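PDB 5NNY: WipB from Legionella pneumophila, which is a translocated serine/threonine phosphatase that targets the host lysosomal nutrient-sensing machinery, the modelled chain being its phosphatase domain. Local coordinates for residues I6-L11 and K89-I94; D121-L126 and H189-S194; E203-S208 and T303-H308. All blocks are in the same frame, centred on the assembly; numbering follows the deposited sequence. Where two conformers were deposited one is given.

Interaction 1: I6-L11 and K89-I94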
loop_
_atom_site.group_PDB
_atom_site.type_symbol
_atom_site.label_atom_id
_atom_site.label_comp_id
_atom_site.label_asym_id
_atom_site.label_seq_id
_atom_site.Cartn_x
_atom_site.Cartn_y
_atom_site.Cartn_z
ATOM N N ILE A 6 -1.693 -5.417 14.812
ATOM C CA ILE A 6 -2.203 -4.116 14.400
ATOM C C ILE A 6 -2.724 -4.283 12.989
ATOM O O ILE A 6 -1.990 -4.736 12.105
ATOM C CB ILE A 6 -1.116 -3.026 14.433
ATOM C CG1 ILE A 6 -0.277 -3.113 15.692
ATOM C CG2 ILE A 6 -1.742 -1.632 14.333
ATOM C CD1 ILE A 6 -1.087 -3.041 16.937
ATOM N N SER A 7 -3.989 -3.956 12.781
ATOM C CA SER A 7 -4.542 -3.858 11.443
ATOM C C SER A 7 -5.010 -2.429 11.253
ATOM O O SER A 7 -5.886 -1.963 11.991
ATOM C CB SER A 7 -5.690 -4.843 11.243
ATOM O OG SER A 7 -5.188 -6.169 11.274
ATOM N N MET A 8 -4.421 -1.738 10.274
ATOM C CA MET A 8 -4.753 -0.358 9.976
ATOM C C MET A 8 -5.759 -0.296 8.843
ATOM O O MET A 8 -5.629 -1.018 7.853
ATOM C CB MET A 8 -3.502 0.420 9.568
ATOM C CG MET A 8 -2.417 0.400 10.598
ATOM S SD MET A 8 -1.291 1.750 10.272
ATOM C CE MET A 8 -0.109 1.488 11.604
ATOM N N GLY A 9 -6.739 0.591 8.980
ATOM C CA GLY A 9 -7.666 0.840 7.907
ATOM C C GLY A 9 -7.001 1.562 6.748
ATOM O O GLY A 9 -5.782 1.704 6.666
ATOM N N ASP A 10 -7.839 2.012 5.818
ATOM C CA ASP A 10 -7.331 2.744 4.658
ATOM C C ASP A 10 -6.812 4.101 5.113
ATOM O O ASP A 10 -7.583 4.943 5.581
ATOM C CB ASP A 10 -8.418 2.893 3.601
ATOM C CG ASP A 10 -8.660 1.603 2.838
ATOM O OD1 ASP A 10 -7.679 0.977 2.373
ATOM O OD2 ASP A 10 -9.841 1.199 2.723
ATOM N N LEU A 11 -5.502 4.318 4.963
ATOM C CA LEU A 11 -4.871 5.544 5.441
ATOM C C LEU A 11 -5.103 6.739 4.535
ATOM O O LEU A 11 -4.956 7.884 4.997
ATOM C CB LEU A 11 -3.363 5.327 5.604
ATOM C CG LEU A 11 -2.995 4.322 6.696
ATOM C CD1 LEU A 11 -1.559 3.868 6.520
ATOM C CD2 LEU A 11 -3.206 4.959 8.075
ATOM N N LYS A 89 5.378 -6.944 17.361
ATOM C CA LYS A 89 4.009 -6.653 16.963
ATOM C C LYS A 89 3.913 -6.572 15.442
ATOM O O LYS A 89 4.612 -5.774 14.812
ATOM C CB LYS A 89 3.570 -5.324 17.578
ATOM C CG LYS A 89 2.572 -5.404 18.700
ATOM C CD LYS A 89 1.659 -4.189 18.675
ATOM C CE LYS A 89 1.150 -3.842 20.063
ATOM N NZ LYS A 89 -0.121 -3.046 20.030
ATOM N N LEU A 90 3.036 -7.380 14.851
ATOM C CA LEU A 90 2.810 -7.309 13.410
ATOM C C LEU A 90 1.850 -6.176 13.061
ATOM O O LEU A 90 0.795 -6.025 13.687
ATOM C CB LEU A 90 2.268 -8.630 12.868
ATOM C CG LEU A 90 1.902 -8.588 11.371
ATOM C CD1 LEU A 90 3.134 -8.379 10.514
ATOM C CD2 LEU A 90 1.188 -9.842 10.943
ATOM N N ILE A 91 2.220 -5.394 12.046
ATOM C CA ILE A 91 1.429 -4.275 11.539
ATOM C C ILE A 91 0.928 -4.662 10.157
ATOM O O ILE A 91 1.736 -4.916 9.258
ATOM C CB ILE A 91 2.266 -2.989 11.445
ATOM C CG1 ILE A 91 3.059 -2.766 12.735
ATOM C CG2 ILE A 91 1.383 -1.809 11.132
ATOM C CD1 ILE A 91 4.381 -2.042 12.510
ATOM N N ARG A 92 -0.388 -4.706 9.975
ATOM C CA ARG A 92 -0.986 -4.957 8.667
ATOM C C ARG A 92 -1.626 -3.674 8.165
ATOM O O ARG A 92 -2.509 -3.118 8.827
ATOM C CB ARG A 92 -2.041 -6.065 8.716
ATOM C CG ARG A 92 -1.517 -7.456 8.930
ATOM C CD ARG A 92 -2.635 -8.501 8.733
ATOM N NE ARG A 92 -2.112 -9.865 8.864
ATOM C CZ ARG A 92 -1.973 -10.490 10.022
ATOM N NH1 ARG A 92 -2.326 -9.865 11.130
ATOM N NH2 ARG A 92 -1.475 -11.723 10.073
ATOM N N LEU A 93 -1.194 -3.215 6.992
ATOM C CA LEU A 93 -1.825 -2.087 6.319
ATOM C C LEU A 93 -2.826 -2.608 5.288
ATOM O O LEU A 93 -2.439 -3.218 4.288
ATOM C CB LEU A 93 -0.765 -1.205 5.656
ATOM C CG LEU A 93 0.060 -0.240 6.531
ATOM C CD1 LEU A 93 0.848 -0.933 7.642
ATOM C CD2 LEU A 93 1.013 0.620 5.659
ATOM N N ILE A 94 -4.115 -2.354 5.525
ATOM C CA ILE A 94 -5.143 -2.817 4.596
ATOM C C ILE A 94 -5.075 -2.052 3.271
ATOM O O ILE A 94 -5.663 -2.481 2.268
ATOM C CB ILE A 94 -6.524 -2.729 5.289
ATOM C CG1 ILE A 94 -7.396 -3.922 4.925
ATOM C CG2 ILE A 94 -7.228 -1.421 4.981
ATOM C CD1 ILE A 94 -7.162 -5.131 5.806
#

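Interaction 2: D121-L126 and H189-S194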
loop_
_atom_site.group_PDB
_atom_site.type_symbol
_atom_site.label_atom_id
_atom_site.label_comp_id
_atom_site.label_asym_id
_atom_site.label_seq_id
_atom_site.Cartn_x
_atom_site.Cartn_y
_atom_site.Cartn_z
ATOM N N ASP A 121 7.922 -5.301 12.051
ATOM C CA ASP A 121 7.254 -6.321 11.257
ATOM C C ASP A 121 5.987 -5.716 10.664
ATOM O O ASP A 121 5.090 -5.322 11.409
ATOM C CB ASP A 121 6.931 -7.535 12.129
ATOM C CG ASP A 121 6.475 -8.733 11.317
ATOM O OD1 ASP A 121 6.669 -8.738 10.083
ATOM O OD2 ASP A 121 5.915 -9.673 11.924
ATOM N N PHE A 122 5.922 -5.615 9.331
ATOM C CA PHE A 122 4.772 -4.982 8.701
ATOM C C PHE A 122 4.458 -5.630 7.360
ATOM O O PHE A 122 5.321 -6.209 6.706
ATOM C CB PHE A 122 4.960 -3.454 8.536
ATOM C CG PHE A 122 6.026 -3.030 7.544
ATOM C CD1 PHE A 122 7.361 -2.971 7.917
ATOM C CD2 PHE A 122 5.676 -2.617 6.263
ATOM C CE1 PHE A 122 8.333 -2.553 7.018
ATOM C CE2 PHE A 122 6.630 -2.201 5.350
ATOM C CZ PHE A 122 7.969 -2.163 5.729
ATOM N N GLU A 123 3.193 -5.575 6.969
ATOM C CA GLU A 123 2.821 -6.035 5.640
ATOM C C GLU A 123 1.776 -5.096 5.071
ATOM O O GLU A 123 0.990 -4.492 5.805
ATOM C CB GLU A 123 2.289 -7.471 5.628
ATOM C CG GLU A 123 1.115 -7.685 6.537
ATOM C CD GLU A 123 0.734 -9.145 6.645
ATOM O OE1 GLU A 123 -0.477 -9.423 6.703
ATOM O OE2 GLU A 123 1.643 -10.009 6.658
ATOM N N ILE A 124 1.787 -5.001 3.745
ATOM C CA ILE A 124 0.994 -4.056 2.969
ATOM C C ILE A 124 0.146 -4.851 1.990
ATOM O O ILE A 124 0.677 -5.591 1.160
ATOM C CB ILE A 124 1.886 -3.057 2.214
ATOM C CG1 ILE A 124 2.777 -2.326 3.211
ATOM C CG2 ILE A 124 1.040 -2.047 1.453
ATOM C CD1 ILE A 124 3.877 -1.478 2.559
ATOM N N LEU A 125 -1.168 -4.703 2.095
ATOM C CA LEU A 125 -2.087 -5.445 1.245
ATOM C C LEU A 125 -2.272 -4.685 -0.054
ATOM O O LEU A 125 -2.507 -3.472 -0.040
ATOM C CB LEU A 125 -3.426 -5.661 1.947
ATOM C CG LEU A 125 -3.326 -6.761 3.003
ATOM C CD1 LEU A 125 -4.487 -6.705 3.962
ATOM C CD2 LEU A 125 -3.238 -8.126 2.332
ATOM N N LEU A 126 -2.138 -5.396 -1.169
ATOM C CA LEU A 126 -2.215 -4.755 -2.484
ATOM C C LEU A 126 -3.557 -4.054 -2.679
ATOM O O LEU A 126 -4.622 -4.612 -2.375
ATOM C CB LEU A 126 -2.003 -5.802 -3.588
ATOM C CG LEU A 126 -1.819 -5.284 -5.018
ATOM C CD1 LEU A 126 -0.569 -4.414 -5.100
ATOM C CD2 LEU A 126 -1.751 -6.425 -6.037
ATOM N N HIS A 189 7.408 -6.065 1.010
ATOM C CA HIS A 189 6.443 -6.162 2.098
ATOM C C HIS A 189 5.012 -6.227 1.585
ATOM O O HIS A 189 4.067 -6.254 2.385
ATOM C CB HIS A 189 6.604 -4.984 3.072
ATOM C CG HIS A 189 7.831 -5.082 3.920
ATOM N ND1 HIS A 189 9.066 -4.643 3.489
ATOM C CD2 HIS A 189 8.028 -5.620 5.147
ATOM C CE1 HIS A 189 9.965 -4.875 4.428
ATOM N NE2 HIS A 189 9.363 -5.468 5.444
ATOM N N LEU A 190 4.851 -6.271 0.271
ATOM C CA LEU A 190 3.554 -6.356 -0.375
ATOM C C LEU A 190 3.029 -7.791 -0.355
ATOM O O LEU A 190 3.778 -8.753 -0.560
ATOM C CB LEU A 190 3.687 -5.871 -1.820
ATOM C CG LEU A 190 2.701 -4.977 -2.560
ATOM C CD1 LEU A 190 2.070 -3.910 -1.672
ATOM C CD2 LEU A 190 3.416 -4.323 -3.762
ATOM N N LYS A 191 1.735 -7.925 -0.105
ATOM C CA LYS A 191 1.031 -9.202 -0.186
ATOM C C LYS A 191 -0.296 -8.936 -0.877
ATOM O O LYS A 191 -0.905 -7.895 -0.666
ATOM C CB LYS A 191 0.771 -9.812 1.200
ATOM C CG LYS A 191 2.010 -9.964 2.060
ATOM C CD LYS A 191 2.379 -11.412 2.225
ATOM C CE LYS A 191 3.394 -11.614 3.341
ATOM N NZ LYS A 191 2.722 -11.739 4.670
ATOM N N ILE A 192 -0.732 -9.879 -1.718
ATOM C CA ILE A 192 -2.065 -9.757 -2.310
ATOM C C ILE A 192 -3.126 -9.967 -1.243
ATOM O O ILE A 192 -4.070 -9.181 -1.107
ATOM C CB ILE A 192 -2.267 -10.761 -3.460
ATOM C CG1 ILE A 192 -1.165 -10.678 -4.502
ATOM C CG2 ILE A 192 -3.619 -10.529 -4.128
ATOM C CD1 ILE A 192 -1.372 -11.674 -5.628
ATOM N N ILE A 193 -3.002 -11.060 -0.497
ATOM C CA ILE A 193 -3.888 -11.369 0.610
ATOM C C ILE A 193 -2.992 -11.878 1.736
ATOM O O ILE A 193 -1.839 -12.263 1.518
ATOM C CB ILE A 193 -4.974 -12.416 0.254
ATOM C CG1 ILE A 193 -4.331 -13.677 -0.328
ATOM C CG2 ILE A 193 -6.002 -11.843 -0.712
ATOM C CD1 ILE A 193 -5.308 -14.790 -0.606
ATOM N N SER A 194 -3.532 -11.880 2.954
ATOM C CA SER A 194 -2.777 -12.325 4.120
ATOM C C SER A 194 -3.722 -13.030 5.087
ATOM O O SER A 194 -4.921 -13.174 4.814
ATOM C CB SER A 194 -2.056 -11.153 4.787
ATOM O OG SER A 194 -1.169 -11.652 5.774
HETATM O O HOH W 1 8.529 -6.706 8.099
HETATM O O HOH W 2 -5.522 -6.943 -1.267
#

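Interaction 3: E203-S208 and T303-H308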
loop_
_atom_site.group_PDB
_atom_site.type_symbol
_atom_site.label_atom_id
_atom_site.label_comp_id
_atom_site.label_asym_id
_atom_site.label_seq_id
_atom_site.Cartn_x
_atom_site.Cartn_y
_atom_site.Cartn_z
ATOM N N GLU A 203 -9.284 -22.403 12.531
ATOM C CA GLU A 203 -9.884 -21.121 12.191
ATOM C C GLU A 203 -8.842 -20.228 11.536
ATOM O O GLU A 203 -7.663 -20.267 11.901
ATOM C CB GLU A 203 -10.476 -20.452 13.447
ATOM C CG GLU A 203 -11.199 -19.132 13.211
ATOM C CD GLU A 203 -10.284 -17.908 13.329
ATOM O OE1 GLU A 203 -9.098 -18.056 13.716
ATOM O OE2 GLU A 203 -10.759 -16.786 13.029
ATOM N N ILE A 204 -9.276 -19.422 10.567
ATOM C CA ILE A 204 -8.367 -18.512 9.874
ATOM C C ILE A 204 -9.080 -17.191 9.610
ATOM O O ILE A 204 -10.280 -17.164 9.314
ATOM C CB ILE A 204 -7.822 -19.153 8.583
ATOM C CG1 ILE A 204 -6.710 -18.291 7.966
ATOM C CG2 ILE A 204 -8.965 -19.431 7.578
ATOM C CD1 ILE A 204 -6.122 -18.898 6.705
ATOM N N LYS A 205 -8.353 -16.088 9.801
ATOM C CA LYS A 205 -8.811 -14.758 9.429
ATOM C C LYS A 205 -8.026 -14.360 8.185
ATOM O O LYS A 205 -6.794 -14.342 8.224
ATOM C CB LYS A 205 -8.568 -13.736 10.538
ATOM C CG LYS A 205 -9.196 -14.061 11.876
ATOM C CD LYS A 205 -8.970 -12.917 12.864
ATOM C CE LYS A 205 -8.925 -13.436 14.298
ATOM N NZ LYS A 205 -9.022 -12.329 15.298
ATOM N N VAL A 206 -8.726 -14.052 7.096
ATOM C CA VAL A 206 -8.096 -13.663 5.831
ATOM C C VAL A 206 -8.219 -12.152 5.682
ATOM O O VAL A 206 -9.312 -11.596 5.849
ATOM C CB VAL A 206 -8.721 -14.402 4.632
ATOM C CG1 VAL A 206 -8.283 -13.774 3.303
ATOM C CG2 VAL A 206 -8.310 -15.877 4.670
ATOM N N PHE A 207 -7.098 -11.491 5.386
ATOM C CA PHE A 207 -7.033 -10.043 5.212
ATOM C C PHE A 207 -6.828 -9.709 3.745
ATOM O O PHE A 207 -6.043 -10.355 3.050
ATOM C CB PHE A 207 -5.898 -9.408 6.030
ATOM C CG PHE A 207 -6.049 -9.573 7.531
ATOM C CD1 PHE A 207 -5.548 -10.689 8.172
ATOM C CD2 PHE A 207 -6.675 -8.596 8.286
ATOM C CE1 PHE A 207 -5.677 -10.838 9.551
ATOM C CE2 PHE A 207 -6.809 -8.732 9.662
ATOM C CZ PHE A 207 -6.312 -9.854 10.294
ATOM N N SER A 208 -7.541 -8.691 3.286
ATOM C CA SER A 208 -7.401 -8.222 1.919
ATOM C C SER A 208 -7.799 -6.761 1.930
ATOM O O SER A 208 -8.427 -6.288 2.875
ATOM C CB SER A 208 -8.265 -9.026 0.942
ATOM O OG SER A 208 -9.645 -8.920 1.275
ATOM N N THR A 303 -13.044 -15.958 8.901
ATOM C CA THR A 303 -13.579 -14.603 8.894
ATOM C C THR A 303 -12.770 -13.800 7.887
ATOM O O THR A 303 -11.557 -13.973 7.788
ATOM C CB THR A 303 -13.506 -13.954 10.286
ATOM O OG1 THR A 303 -12.152 -13.966 10.739
ATOM C CG2 THR A 303 -14.343 -14.718 11.300
ATOM N N PHE A 304 -13.449 -12.971 7.103
ATOM C CA PHE A 304 -12.788 -12.075 6.165
ATOM C C PHE A 304 -12.756 -10.672 6.758
ATOM O O PHE A 304 -13.763 -10.201 7.293
ATOM C CB PHE A 304 -13.501 -12.066 4.809
ATOM C CG PHE A 304 -13.392 -13.355 4.056
ATOM C CD1 PHE A 304 -12.320 -13.596 3.216
ATOM C CD2 PHE A 304 -14.363 -14.338 4.199
ATOM C CE1 PHE A 304 -12.223 -14.784 2.516
ATOM C CE2 PHE A 304 -14.269 -15.525 3.510
ATOM C CZ PHE A 304 -13.218 -15.750 2.655
ATOM N N ILE A 305 -11.603 -10.012 6.653
ATOM C CA ILE A 305 -11.381 -8.660 7.156
ATOM C C ILE A 305 -10.821 -7.826 6.017
ATOM O O ILE A 305 -9.774 -8.161 5.459
ATOM C CB ILE A 305 -10.396 -8.640 8.340
ATOM C CG1 ILE A 305 -10.986 -9.354 9.563
ATOM C CG2 ILE A 305 -9.966 -7.206 8.652
ATOM C CD1 ILE A 305 -10.015 -9.451 10.726
ATOM N N HIS A 306 -11.496 -6.732 5.689
ATOM C CA HIS A 306 -11.060 -5.921 4.558
ATOM C C HIS A 306 -11.539 -4.495 4.775
ATOM O O HIS A 306 -12.340 -4.217 5.670
ATOM C CB HIS A 306 -11.597 -6.500 3.247
ATOM C CG HIS A 306 -13.067 -6.778 3.287
ATOM N ND1 HIS A 306 -14.011 -5.792 3.117
ATOM C CD2 HIS A 306 -13.753 -7.921 3.520
ATOM C CE1 HIS A 306 -15.218 -6.317 3.224
ATOM N NE2 HIS A 306 -15.089 -7.610 3.450
ATOM N N GLY A 307 -11.031 -3.588 3.930
ATOM C CA GLY A 307 -11.501 -2.223 3.945
ATOM C C GLY A 307 -12.763 -2.049 3.117
ATOM O O GLY A 307 -13.278 -2.976 2.489
ATOM N N HIS A 308 -13.263 -0.814 3.103
ATOM C CA HIS A 308 -14.526 -0.493 2.445
ATOM C C HIS A 308 -14.346 0.746 1.567
ATOM O O HIS A 308 -14.175 1.859 2.077
ATOM C CB HIS A 308 -15.618 -0.327 3.504
ATOM C CG HIS A 308 -15.692 -1.484 4.461
ATOM N ND1 HIS A 308 -14.862 -1.604 5.558
ATOM C CD2 HIS A 308 -16.469 -2.593 4.459
ATOM C CE1 HIS A 308 -15.139 -2.727 6.199
ATOM N NE2 HIS A 308 -16.112 -3.344 5.553
#

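Interaction 1: I6-L11 and K89-I94
Ile-6, Ile-94 and Met-8 bury the most surface where strand 6-8 runs parallel to strand 90-93, the two short axes 17° apart. Ile-6 is gripped through both of its backbone polar atoms: its N donates to Leu-90 O at 2.8 Å, nearly along the C=O axis, and its O accepts Arg-92 N at 2.7 Å, in the carbonyl plane. With CG1 anti to the carbonyl carbon, its side chain crosses Lys-89 obliquely. The 3.4 Å between Ile-6 CD1 and Lys-89 CD is tight for two carbons, and the ammonium beyond is tied to Gln-25 O. Met-8 continues the ladder with an almost straight bond (175° at the hydrogen) from its N to Arg-92 O, 2.8 Å long, while Met-8 O takes Ile-94 N at 3.1 Å. Its extended chain lies alongside Ile-91, bringing Met-8 CE to 3.6 Å from Ile-91 CG2. At the far end Ile-94 turns its CG2 branch onto the backbone, 3.5 Å from Gly-9 C, and also touches the carboxylate of Asp-10 at OD1. Gly-9 and Asp-10 follow the first strand as the Gly-Asp pair of the metal-binding GDxH motif does in calcineurin-like phosphatases; the closeness of Asp-10 to Asp-96 is consistent with such a site. The contact forms one edge of the central sheet. Helix 15-24 covers the face bearing Met-8, Phe-18 and Ile-21 packing on it, strand 121-125 lies beyond strand 90-93, and Phe-207 of strand 203-208 rests against Ser-7 and Arg-92 on the other face.

Interaction 2: D121-L126 and H189-S194
The middle of the central sheet of the calcineurin-like phosphoesterase fold is built here, where strand 121-125 receives strand 190-198 as its parallel neighbour after a largely helical connection. Three backbone bonds set the register: Ile-124 N to His-189 O, Lys-191 N to Ile-124 O and Leu-126 N to Lys-191 O, the last 2.8 Å long. At the entry, Phe-122 and His-189 form an offset stack, with centroids 3.8 Å apart and planes only 7° from parallel, so that His-189 CD2 sits over the centre of the phenyl face. The imidazole is fixed in rotation by ND1, bonded to Val-185 O of the preceding helix. Helix 105-117 packs on Phe-122 and Ile-124, and helix 233-253 on Leu-190. On the other face the buried carboxylate of Glu-123 has each oxygen engaged. Ser-194 OG donates to Glu-123 OE1 at 2.5 Å, and Lys-191 NZ makes a salt bridge of 2.8 Å to Glu-123 OE2, both from above the carboxylate plane. Arg-92 gives OE1 a second partner, a concentration of positive charge that would favour the ionised acid. Leu-125 CD2 packs against the backbone beyond Lys-191, 3.7 Å from Ile-193 CA. Where the strands part, one water bridges the chains, donating to Leu-126 O and to Ile-192 O at 2.7 Å each.

Interaction 3: E203-S208 and T303-H308
Backbone hydrogen bonds come first: four of them zip strand 203-208 to strand 301-306 in parallel, with the short axes 23° apart. Thr-303 N donates to Ile-204 O at 3.0 Å, Val-206 N to Thr-303 O and Ile-305 N to Val-206 O at 2.9 Å each, and Ser-208 N to Ile-305 O at 3.2 Å, the longest of the four. Apolar packing follows on both faces. On one, Phe-207 and Ile-305 lie side by side; atoms CD2 and CE2 of the ring meet the isoleucine, with Phe-207 CE2 3.5 Å from Ile-305 CD1. On the other, Val-206 CB comes 4.0 Å from Phe-304 CD1, in a pair that likewise points the same way, and Ile-240 of helix 233-253 packs on Val-206. Polar side chains matter at the ends. Thr-303 OG1, in the crowded position between its backbone N and carbonyl carbon, rests 3.2 Å from Lys-205 CG on the aliphatic part of that chain. Ser-208 OG bonds to Ala-210 O, while His-306 ND1 donates almost straight (175°) to Gly-307 O, its acceptor lying in the imidazole plane. The backbones of Gly-307 and His-209 also bond just past the strands. Such a parallel pair, with histidines at the C-terminal ends of its strands, is characteristic of calcineurin-like phosphoesterases, whose active-site loops leave the sheet there.

All three contacts are strand pairs of a single six-stranded mixed sheet, and they close in order along the chain. Interactions 1 and 2, centres about 9 Å apart, join into one parallel run because strands 90-93 and 121-125 are neighbours. Interaction 3 lies about 13 Å from interaction 2 between centres, beyond the sheet's one antiparallel step, from strand 190-198 to strand 203-208. Strands 6-8 and 301-306 are the outer edges, yet interactions 1 and 3 are only about 12 Å apart, centre to centre, and touch directly: the sheet curls, bringing Ile-94 against Ser-208 and Gly-307. That gathers loops from distant sequence, consistent with one shared phosphatase site.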